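Local structure of uridylate kinase (Bacillus anthracis, 2JJX) at the adenosine-5'-triphosphate site. The protein catalyses the ATP-dependent phosphorylation of UMP to UDP in pyrimidine biosynthesis and carries a separate allosteric site that binds ATP. Coordinates in Å, arbitrary orientation; residue numbers count along the deposited sequence, not the author numbering. Chains: chain A/B, Uridylate kinase.

The adenosine-5'-triphosphate site. Residues chain A 122, 124-125, 128; chain B 107, 115-120, 125, 134. With ATP (adenosine-5'-triphosphate), chain C; MG (magnesium ion), chain D.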
ATOM      1  N   ILE A 122      -7.421  -6.893  10.031  1.00 51.45           N
ATOM      2  CA  ILE A 122      -7.229  -5.913  11.095  1.00 46.97           C
ATOM      3  C   ILE A 122      -7.950  -6.416  12.333  1.00 52.61           C
ATOM      4  O   ILE A 122      -9.135  -6.766  12.315  1.00 58.16           O
ATOM      5  CB  ILE A 122      -7.682  -4.524  10.710  1.00 49.22           C
ATOM      6  CG1 ILE A 122      -6.743  -3.929   9.665  1.00 49.78           C
ATOM      7  CG2 ILE A 122      -7.776  -3.650  11.945  1.00 46.07           C
ATOM      8  CD1 ILE A 122      -7.434  -2.961   8.730  1.00 56.50           C
ATOM      9  N   LEU A 124      -9.027  -5.402  15.565  1.00 52.44           N
ATOM     10  CA  LEU A 124     -10.252  -4.841  16.115  1.00 53.58           C
ATOM     11  C   LEU A 124     -11.440  -4.921  15.173  1.00 57.14           C
ATOM     12  O   LEU A 124     -12.586  -4.990  15.626  1.00 60.92           O
ATOM     13  CB  LEU A 124     -10.017  -3.424  16.615  1.00 53.98           C
ATOM     14  CG  LEU A 124      -8.671  -3.385  17.343  1.00 59.60           C
ATOM     15  CD1 LEU A 124      -7.489  -3.108  16.392  1.00 54.14           C
ATOM     16  CD2 LEU A 124      -8.676  -2.462  18.554  1.00 66.45           C
ATOM     17  N   ARG A 125     -11.165  -4.989  13.872  1.00 49.36           N
ATOM     18  CA  ARG A 125     -12.223  -5.182  12.875  1.00 47.55           C
ATOM     19  C   ARG A 125     -12.717  -6.623  12.964  1.00 50.54           C
ATOM     20  O   ARG A 125     -13.912  -6.911  12.809  1.00 53.13           O
ATOM     21  CB  ARG A 125     -11.689  -4.951  11.456  1.00 40.72           C
ATOM     22  CG  ARG A 125     -12.426  -3.894  10.666  1.00 49.31           C
ATOM     23  CD  ARG A 125     -12.185  -3.974   9.172  1.00 74.18           C
ATOM     24  NE  ARG A 125     -13.427  -3.963   8.394  1.00116.60           N
ATOM     25  CZ  ARG A 125     -14.519  -3.256   8.693  1.00127.90           C
ATOM     26  NH1 ARG A 125     -14.575  -2.492   9.782  1.00100.22           N
ATOM     27  NH2 ARG A 125     -15.576  -3.317   7.893  1.00104.86           N
ATOM     28  N   HIS A 128     -14.740  -7.080  16.103  1.00 58.86           N
ATOM     29  CA  HIS A 128     -15.998  -6.409  15.826  1.00 61.55           C
ATOM     30  C   HIS A 128     -16.968  -7.258  15.024  1.00 50.03           C
ATOM     31  O   HIS A 128     -18.134  -7.380  15.366  1.00 52.23           O
ATOM     32  CB  HIS A 128     -15.690  -5.158  15.030  1.00 69.04           C
ATOM     33  CG  HIS A 128     -15.740  -3.905  15.842  1.00 79.37           C
ATOM     34  ND1 HIS A 128     -16.314  -2.748  15.363  1.00 85.43           N
ATOM     35  CD2 HIS A 128     -15.358  -3.642  17.115  1.00 86.19           C
ATOM     36  CE1 HIS A 128     -16.251  -1.813  16.294  1.00 87.93           C
ATOM     37  NE2 HIS A 128     -15.674  -2.328  17.367  1.00 88.05           N
TER
ATOM     38  N   ARG B 107     -10.323   7.664  18.417  1.00 40.12           N
ATOM     39  CA  ARG B 107      -9.602   7.128  17.279  1.00 38.14           C
ATOM     40  C   ARG B 107      -8.246   7.781  17.064  1.00 42.27           C
ATOM     41  O   ARG B 107      -8.132   9.004  17.067  1.00 45.29           O
ATOM     42  CB  ARG B 107     -10.469   7.236  16.024  1.00 40.88           C
ATOM     43  CG  ARG B 107     -11.881   6.669  16.193  1.00 56.53           C
ATOM     44  CD  ARG B 107     -11.902   5.234  15.677  1.00 67.33           C
ATOM     45  NE  ARG B 107     -13.200   4.574  15.785  1.00 63.87           N
ATOM     46  CZ  ARG B 107     -13.931   4.198  14.741  1.00 68.19           C
ATOM     47  NH1 ARG B 107     -13.520   4.472  13.511  1.00 56.55           N
ATOM     48  NH2 ARG B 107     -15.080   3.566  14.925  1.00 73.26           N
ATOM     49  N   ASN B 115      -1.619   1.052   9.853  1.00100.22           N
ATOM     50  CA  ASN B 115      -2.662   0.031   9.827  1.00 93.41           C
ATOM     51  C   ASN B 115      -2.453  -1.043  10.875  1.00 99.29           C
ATOM     52  O   ASN B 115      -1.327  -1.424  11.193  1.00102.12           O
ATOM     53  CB  ASN B 115      -2.810  -0.594   8.438  1.00 85.66           C
ATOM     54  CG  ASN B 115      -3.832   0.124   7.586  1.00103.41           C
ATOM     55  OD1 ASN B 115      -5.029  -0.094   7.748  1.00101.03           O
ATOM     56  ND2 ASN B 115      -3.368   0.931   6.628  1.00 83.22           N
ATOM     57  N   ALA B 116      -3.560  -1.554  11.392  1.00101.05           N
ATOM     58  CA  ALA B 116      -3.504  -2.576  12.416  1.00101.66           C
ATOM     59  C   ALA B 116      -2.630  -2.094  13.576  1.00105.42           C
ATOM     60  O   ALA B 116      -2.100  -2.881  14.351  1.00106.04           O
ATOM     61  CB  ALA B 116      -3.003  -3.886  11.825  1.00102.20           C
ATOM     62  N   VAL B 117      -2.479  -0.777  13.663  1.00 99.37           N
ATOM     63  CA  VAL B 117      -1.749  -0.122  14.741  1.00 95.83           C
ATOM     64  C   VAL B 117      -2.598   1.119  14.962  1.00 92.25           C
ATOM     65  O   VAL B 117      -3.084   1.363  16.063  1.00 93.95           O
ATOM     66  CB  VAL B 117      -0.320   0.218  14.332  1.00 99.76           C
ATOM     67  CG1 VAL B 117      -0.153   1.706  14.123  1.00 98.12           C
ATOM     68  CG2 VAL B 117       0.691  -0.319  15.320  1.00101.08           C
ATOM     69  N   ALA B 118      -2.934   1.775  13.854  1.00 78.28           N
ATOM     70  CA  ALA B 118      -3.834   2.929  13.842  1.00 72.77           C
ATOM     71  C   ALA B 118      -4.496   3.010  12.466  1.00 62.08           C
ATOM     72  O   ALA B 118      -4.042   2.379  11.518  1.00 64.19           O
ATOM     73  CB  ALA B 118      -3.063   4.210  14.131  1.00 74.33           C
ATOM     74  N   GLU B 119      -5.550   3.803  12.334  1.00 45.52           N
ATOM     75  CA  GLU B 119      -6.157   3.972  11.027  1.00 44.42           C
ATOM     76  C   GLU B 119      -5.412   4.982  10.157  1.00 58.27           C
ATOM     77  O   GLU B 119      -5.071   6.078  10.612  1.00 60.44           O
ATOM     78  CB  GLU B 119      -7.635   4.354  11.102  1.00 44.29           C
ATOM     79  CG  GLU B 119      -8.231   4.546  12.464  1.00 65.50           C
ATOM     80  CD  GLU B 119      -9.727   4.859  12.396  1.00 99.08           C
ATOM     81  OE1 GLU B 119     -10.197   5.441  11.388  1.00 55.74           O
ATOM     82  OE2 GLU B 119     -10.438   4.519  13.362  1.00 90.55           O
ATOM     83  N   PRO B 120      -5.171   4.629   8.880  1.00 58.99           N
ATOM     84  CA  PRO B 120      -4.544   5.621   8.001  1.00 57.40           C
ATOM     85  C   PRO B 120      -5.410   6.869   8.049  1.00 56.28           C
ATOM     86  O   PRO B 120      -6.634   6.783   8.089  1.00 60.79           O
ATOM     87  CB  PRO B 120      -4.686   4.984   6.612  1.00 57.38           C
ATOM     88  CG  PRO B 120      -5.908   4.152   6.744  1.00 61.40           C
ATOM     89  CD  PRO B 120      -5.747   3.530   8.091  1.00 59.25           C
ATOM     90  N   ARG B 125     -13.110  11.135   6.777  1.00 48.16           N
ATOM     91  CA  ARG B 125     -13.289  10.130   7.819  1.00 44.52           C
ATOM     92  C   ARG B 125     -13.093  10.799   9.164  1.00 46.93           C
ATOM     93  O   ARG B 125     -13.854  10.567  10.113  1.00 49.46           O
ATOM     94  CB  ARG B 125     -12.251   9.011   7.684  1.00 43.93           C
ATOM     95  CG  ARG B 125     -12.863   7.613   7.679  1.00 52.68           C
ATOM     96  CD  ARG B 125     -11.859   6.499   7.903  1.00 74.82           C
ATOM     97  NE  ARG B 125     -12.376   5.481   8.814  1.00113.76           N
ATOM     98  CZ  ARG B 125     -13.622   5.008   8.805  1.00125.93           C
ATOM     99  NH1 ARG B 125     -14.532   5.453   7.943  1.00 99.17           N
ATOM    100  NH2 ARG B 125     -13.964   4.073   9.675  1.00102.00           N
ATOM    101  N   TYR B 134     -16.678  11.313  18.318  1.00 49.01           N
ATOM    102  CA  TYR B 134     -15.502  10.563  18.726  1.00 49.11           C
ATOM    103  C   TYR B 134     -14.397  11.535  19.106  1.00 53.99           C
ATOM    104  O   TYR B 134     -14.381  12.679  18.660  1.00 55.82           O
ATOM    105  CB  TYR B 134     -14.971   9.703  17.581  1.00 54.62           C
ATOM    106  CG  TYR B 134     -15.921   8.663  17.043  1.00 65.42           C
ATOM    107  CD1 TYR B 134     -17.181   8.462  17.615  1.00 70.11           C
ATOM    108  CD2 TYR B 134     -15.571   7.907  15.929  1.00 64.23           C
ATOM    109  CE1 TYR B 134     -18.060   7.530  17.090  1.00 68.13           C
ATOM    110  CE2 TYR B 134     -16.447   6.990  15.390  1.00 64.86           C
ATOM    111  CZ  TYR B 134     -17.684   6.789  15.979  1.00 70.49           C
ATOM    112  OH  TYR B 134     -18.534   5.842  15.443  1.00 69.66           O
TER
HETATM  113  PG  ATP C1246     -18.813   1.657  15.004  1.00221.99           P
HETATM  114  O1G ATP C1246     -19.539   2.552  15.994  1.00221.09           O
HETATM  115  O2G ATP C1246     -19.668   0.428  14.717  1.00220.39           O
HETATM  116  O3G ATP C1246     -17.490   1.251  15.641  1.00219.16           O
HETATM  117  PB  ATP C1246     -18.328   1.994  12.177  1.00209.40           P
HETATM  118  O1B ATP C1246     -18.573   3.167  11.188  1.00209.89           O
HETATM  119  O2B ATP C1246     -19.179   0.768  11.767  1.00209.71           O
HETATM  120  O3B ATP C1246     -18.593   2.471  13.667  1.00217.49           O
HETATM  121  PA  ATP C1246     -15.892   1.614  10.894  1.00187.92           P
HETATM  122  O1A ATP C1246     -15.268   2.994  11.138  1.00188.98           O
HETATM  123  O2A ATP C1246     -16.643   1.560   9.542  1.00187.59           O
HETATM  124  O3A ATP C1246     -16.854   1.509  12.107  1.00203.41           O
HETATM  125  O5' ATP C1246     -14.793   0.429  11.056  1.00184.51           O
HETATM  126  C5' ATP C1246     -14.866  -0.284  12.302  1.00177.82           C
HETATM  127  C4' ATP C1246     -13.521  -0.591  12.988  1.00175.65           C
HETATM  128  O4' ATP C1246     -12.327  -0.397  12.189  1.00173.37           O
HETATM  129  C3' ATP C1246     -13.301   0.048  14.358  1.00174.44           C
HETATM  130  O3' ATP C1246     -12.963  -0.914  15.346  1.00175.65           O
HETATM  131  C2' ATP C1246     -12.160   1.040  14.160  1.00174.03           C
HETATM  132  O2' ATP C1246     -11.313   0.933  15.324  1.00173.82           O
HETATM  133  C1' ATP C1246     -11.516   0.648  12.806  1.00172.10           C
HETATM  134  N9  ATP C1246     -10.057   0.463  12.712  1.00169.85           N
HETATM  135  C8  ATP C1246      -9.191   0.142  13.726  1.00169.14           C
HETATM  136  N7  ATP C1246      -7.930   0.057  13.340  1.00169.34           N
HETATM  137  C5  ATP C1246      -7.957   0.343  11.993  1.00167.71           C
HETATM  138  C6  ATP C1246      -6.944   0.412  11.018  1.00167.14           C
HETATM  139  N6  ATP C1246      -5.623   0.183  11.286  1.00166.91           N
HETATM  140  N1  ATP C1246      -7.269   0.716   9.745  1.00166.69           N
HETATM  141  C2  ATP C1246      -8.568   0.938   9.470  1.00166.53           C
HETATM  142  N3  ATP C1246      -9.619   0.902  10.318  1.00167.75           N
HETATM  143  C4  ATP C1246      -9.258   0.596  11.579  1.00168.22           C
HETATM  144 MG    MG D1247     -17.031   1.081   7.380  1.00 82.29          MG
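ATP lies in a cleft between two uridylate kinase chains, its adenine pressed between a glutamate of chain B and an isoleucine of chain A. B:Glu119 lays its CB over the six-membered ring, 3.8 Å from the centroid, while the side chain runs on, extended beyond CG, toward the ribose. Against the other face, A:Ile122 brings CG2 to the middle of the base and CD1 to N1. CG1 of this isoleucine is anti to the carbonyl carbon (chi1 -70°) and CG2 anti to the backbone N, which turns both CG2 and the CG1-CD1 arm toward the base. On the B:Glu119 side, the carbonyl O of B:Ala118 stands over the exocyclic amine N6, 2.7 Å away and well above the base plane, so the N-H groups do not point at it; CD of B:Pro120 approaches N1 obliquely from the same side.

B:Arg107 bends at chi2 (-96°) and sets its guanidinium flat against the ribose, with C2' over its centre at 3.6 Å. CE2 of B:Tyr134 meets the opposite face near the rim, so the group is held between sugar and phenol. In its plane, NH1 gives a nearly straight hydrogen bond, also a salt bridge, to the alpha-phosphate O1A at 3.3 Å (165° at H). The same NH1 also donates a hydrogen bond, part of a salt bridge, to the syn lone pair of B:Glu119 OE2 (3.1 Å), which is tilted from the guanidinium plane; this carboxylate probably steadies the arginine. B:Arg125, bent at chi3, points its guanidinium edge at the alpha-phosphate, and its NE bonds weakly to B:Glu119 OE1.

From chain A, the ring of A:His128 turns a face to the ribose O3' and its CE1 edge to the gamma-phosphate O3G, 3.4 Å away. A:Arg125 lies edge-on to C5'. The magnesium ion is bound by O2A at 2.2 Å. ATP is poorly ordered. This allosteric nucleotide site, built from two chains, probably couples effector binding to their arrangement in the hexamer.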